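Local coordinates for protein oxalate biosynthetic component 1 (Burkholderia thailandensis, PDB 5IKY) that probably makes oxalate as a bifunctional enzyme, pairing serine hydrolase activity in an alpha/beta hydrolase domain with a separate lyase activity, at residues Q947-G952 with A964-A969. Residues are numbered along the deposited sequence; the frame is centred on the assembly and turned at random.
Sequences QACRDG and AFFDRA
Phe966, on helix 959-966, reaches to Ala948 and Cys949 on helix 937-955. CB makes the first step, setting CG beside the backbone N and anti to the carbonyl carbon (chi1 -77°), which sends the ring out along the flank of Phe965. Next comes the CD1 side: Phe966 CD1 lies 3.9 Å from Phe965 CD1, which sits above one face of the Phe966 ring, offset toward its rim. The two phenyl planes are steeply inclined to each other, not stacked flat. At the far end, Phe966 CE2 comes 3.9 Å from Cys949 SG, and Phe966 CZ is almost as near at 4.0 Å. The sulfur approaches the ring edge, 87° off the normal, making an in-plane sulfur-aromatic contact. Phe966 CZ also meets Ala948 CB, at 4.2 Å. That methyl is shared, for Phe965 CE1 lies 4.2 Å from Ala948 CB as well, so one methyl touches both aromatics, obliquely in each case. No hydrogen bond joins the segments; the contact is apolar and largely buried, with Tyr876 of helix 870-879 also touching Ala948. A type I turn from Phe966 to Ala969 leads into strand 969-976. The two packed helices thus form the connection of a beta-alpha-beta crossover between neighbouring parallel strands 929-935 and 969-976 in the central sheet of the alpha/beta hydrolase fold.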
ATOM      1  N   GLN A 947      30.251 -11.150 -23.753  1.00 99.19           N
ATOM      2  CA  GLN A 947      31.508 -11.006 -24.478  1.00100.21           C
ATOM      3  C   GLN A 947      32.392 -12.236 -24.316  1.00102.17           C
ATOM      4  O   GLN A 947      33.130 -12.605 -25.230  1.00113.87           O
ATOM      5  CB  GLN A 947      32.257  -9.760 -24.006  1.00 92.60           C
ATOM      6  CG  GLN A 947      31.500  -8.463 -24.219  1.00 85.64           C
ATOM      7  CD  GLN A 947      32.298  -7.253 -23.783  1.00 92.02           C
ATOM      8  OE1 GLN A 947      33.298  -6.899 -24.408  1.00 94.70           O
ATOM      9  NE2 GLN A 947      31.860  -6.612 -22.707  1.00 91.99           N
ATOM     10  N   ALA A 948      32.315 -12.864 -23.145  1.00 93.92           N
ATOM     11  CA  ALA A 948      33.084 -14.072 -22.870  1.00 95.22           C
ATOM     12  C   ALA A 948      32.621 -15.217 -23.764  1.00109.82           C
ATOM     13  O   ALA A 948      33.434 -16.000 -24.255  1.00120.37           O
ATOM     14  CB  ALA A 948      32.965 -14.458 -21.404  1.00 81.34           C
ATOM     15  N   CYS A 949      31.312 -15.306 -23.972  1.00110.28           N
ATOM     16  CA  CYS A 949      30.746 -16.316 -24.859  1.00109.27           C
ATOM     17  C   CYS A 949      31.171 -16.073 -26.304  1.00109.40           C
ATOM     18  O   CYS A 949      31.456 -17.016 -27.041  1.00108.89           O
ATOM     19  CB  CYS A 949      29.219 -16.332 -24.755  1.00 90.07           C
ATOM     20  SG  CYS A 949      28.575 -16.851 -23.147  1.00113.62           S
ATOM     21  N   ARG A 950      31.216 -14.805 -26.699  1.00106.03           N
ATOM     22  CA  ARG A 950      31.605 -14.436 -28.056  1.00106.65           C
ATOM     23  C   ARG A 950      33.059 -14.810 -28.336  1.00115.81           C
ATOM     24  O   ARG A 950      33.372 -15.373 -29.385  1.00121.98           O
ATOM     25  CB  ARG A 950      31.392 -12.937 -28.288  1.00 87.55           C
ATOM     26  N   ASP A 951      33.943 -14.498 -27.394  1.00111.54           N
ATOM     27  CA  ASP A 951      35.351 -14.861 -27.523  1.00119.97           C
ATOM     28  C   ASP A 951      35.560 -16.351 -27.278  1.00124.48           C
ATOM     29  O   ASP A 951      36.308 -17.006 -28.003  1.00131.74           O
ATOM     30  CB  ASP A 951      36.215 -14.047 -26.556  1.00122.70           C
ATOM     31  CG  ASP A 951      36.512 -12.652 -27.071  1.00125.60           C
ATOM     32  OD1 ASP A 951      36.281 -12.398 -28.271  1.00130.61           O
ATOM     33  OD2 ASP A 951      36.990 -11.816 -26.277  1.00119.72           O
ATOM     34  N   GLY A 952      34.895 -16.876 -26.253  1.00118.08           N
ATOM     35  CA  GLY A 952      35.014 -18.279 -25.895  1.00111.85           C
ATOM     36  C   GLY A 952      34.581 -19.223 -27.001  1.00131.70           C
ATOM     37  O   GLY A 952      35.180 -20.281 -27.193  1.00132.58           O
ATOM     38  N   ALA A 964      31.658 -24.531 -16.929  1.00119.20           N
ATOM     39  CA  ALA A 964      32.723 -24.724 -15.954  1.00118.92           C
ATOM     40  C   ALA A 964      33.491 -23.425 -15.752  1.00116.28           C
ATOM     41  O   ALA A 964      33.925 -23.112 -14.642  1.00118.91           O
ATOM     42  CB  ALA A 964      33.660 -25.836 -16.401  1.00124.13           C
ATOM     43  N   PHE A 965      33.651 -22.673 -16.836  1.00107.39           N
ATOM     44  CA  PHE A 965      34.325 -21.382 -16.792  1.00110.66           C
ATOM     45  C   PHE A 965      33.558 -20.389 -15.924  1.00113.63           C
ATOM     46  O   PHE A 965      34.153 -19.640 -15.148  1.00115.78           O
ATOM     47  CB  PHE A 965      34.498 -20.826 -18.208  1.00116.40           C
ATOM     48  CG  PHE A 965      35.027 -19.420 -18.248  1.00117.94           C
ATOM     49  CD1 PHE A 965      34.172 -18.349 -18.460  1.00124.24           C
ATOM     50  CD2 PHE A 965      36.377 -19.167 -18.073  1.00110.00           C
ATOM     51  CE1 PHE A 965      34.654 -17.055 -18.498  1.00120.67           C
ATOM     52  CE2 PHE A 965      36.866 -17.875 -18.109  1.00103.06           C
ATOM     53  CZ  PHE A 965      36.004 -16.818 -18.322  1.00113.71           C
ATOM     54  N   PHE A 966      32.234 -20.392 -16.057  1.00108.56           N
ATOM     55  CA  PHE A 966      31.382 -19.471 -15.311  1.00104.14           C
ATOM     56  C   PHE A 966      31.195 -19.910 -13.863  1.00 99.14           C
ATOM     57  O   PHE A 966      30.774 -19.119 -13.018  1.00 99.04           O
ATOM     58  CB  PHE A 966      30.019 -19.332 -15.996  1.00102.54           C
ATOM     59  CG  PHE A 966      30.041 -18.460 -17.218  1.00 98.99           C
ATOM     60  CD1 PHE A 966      30.656 -17.218 -17.186  1.00 93.17           C
ATOM     61  CD2 PHE A 966      29.459 -18.883 -18.403  1.00105.07           C
ATOM     62  CE1 PHE A 966      30.684 -16.412 -18.308  1.00 90.51           C
ATOM     63  CE2 PHE A 966      29.485 -18.082 -19.530  1.00105.67           C
ATOM     64  CZ  PHE A 966      30.098 -16.844 -19.482  1.00 98.17           C
ATOM     65  N   ASP A 967      31.511 -21.170 -13.578  1.00106.56           N
ATOM     66  CA  ASP A 967      31.405 -21.686 -12.219  1.00108.46           C
ATOM     67  C   ASP A 967      32.600 -21.228 -11.387  1.00109.04           C
ATOM     68  O   ASP A 967      32.618 -21.385 -10.166  1.00108.02           O
ATOM     69  CB  ASP A 967      31.309 -23.213 -12.222  1.00114.56           C
ATOM     70  CG  ASP A 967      30.485 -23.749 -11.065  1.00129.37           C
ATOM     71  OD1 ASP A 967      30.349 -23.038 -10.048  1.00126.11           O
ATOM     72  OD2 ASP A 967      29.972 -24.883 -11.172  1.00143.47           O
ATOM     73  N   ARG A 968      33.595 -20.657 -12.059  1.00106.81           N
ATOM     74  CA  ARG A 968      34.768 -20.117 -11.382  1.00109.54           C
ATOM     75  C   ARG A 968      34.587 -18.632 -11.079  1.00113.62           C
ATOM     76  O   ARG A 968      35.559 -17.909 -10.854  1.00112.22           O
ATOM     77  CB  ARG A 968      36.024 -20.333 -12.229  1.00112.36           C
ATOM     78  CG  ARG A 968      36.358 -21.794 -12.481  1.00110.08           C
ATOM     79  CD  ARG A 968      36.426 -22.581 -11.180  1.00113.55           C
ATOM     80  NE  ARG A 968      37.353 -21.987 -10.221  1.00126.32           N
ATOM     81  CZ  ARG A 968      37.565 -22.458  -8.996  1.00132.71           C
ATOM     82  NH1 ARG A 968      36.920 -23.540  -8.581  1.00135.94           N
ATOM     83  NH2 ARG A 968      38.426 -21.854  -8.188  1.00136.33           N
ATOM     84  N   ALA A 969      33.336 -18.185 -11.076  1.00116.48           N
ATOM     85  CA  ALA A 969      33.010 -16.799 -10.764  1.00 99.56           C
ATOM     86  C   ALA A 969      31.725 -16.719  -9.945  1.00 98.91           C
ATOM     87  O   ALA A 969      30.865 -17.595 -10.037  1.00 99.11           O
ATOM     88  CB  ALA A 969      32.881 -15.981 -12.039  1.00 90.92           C
TER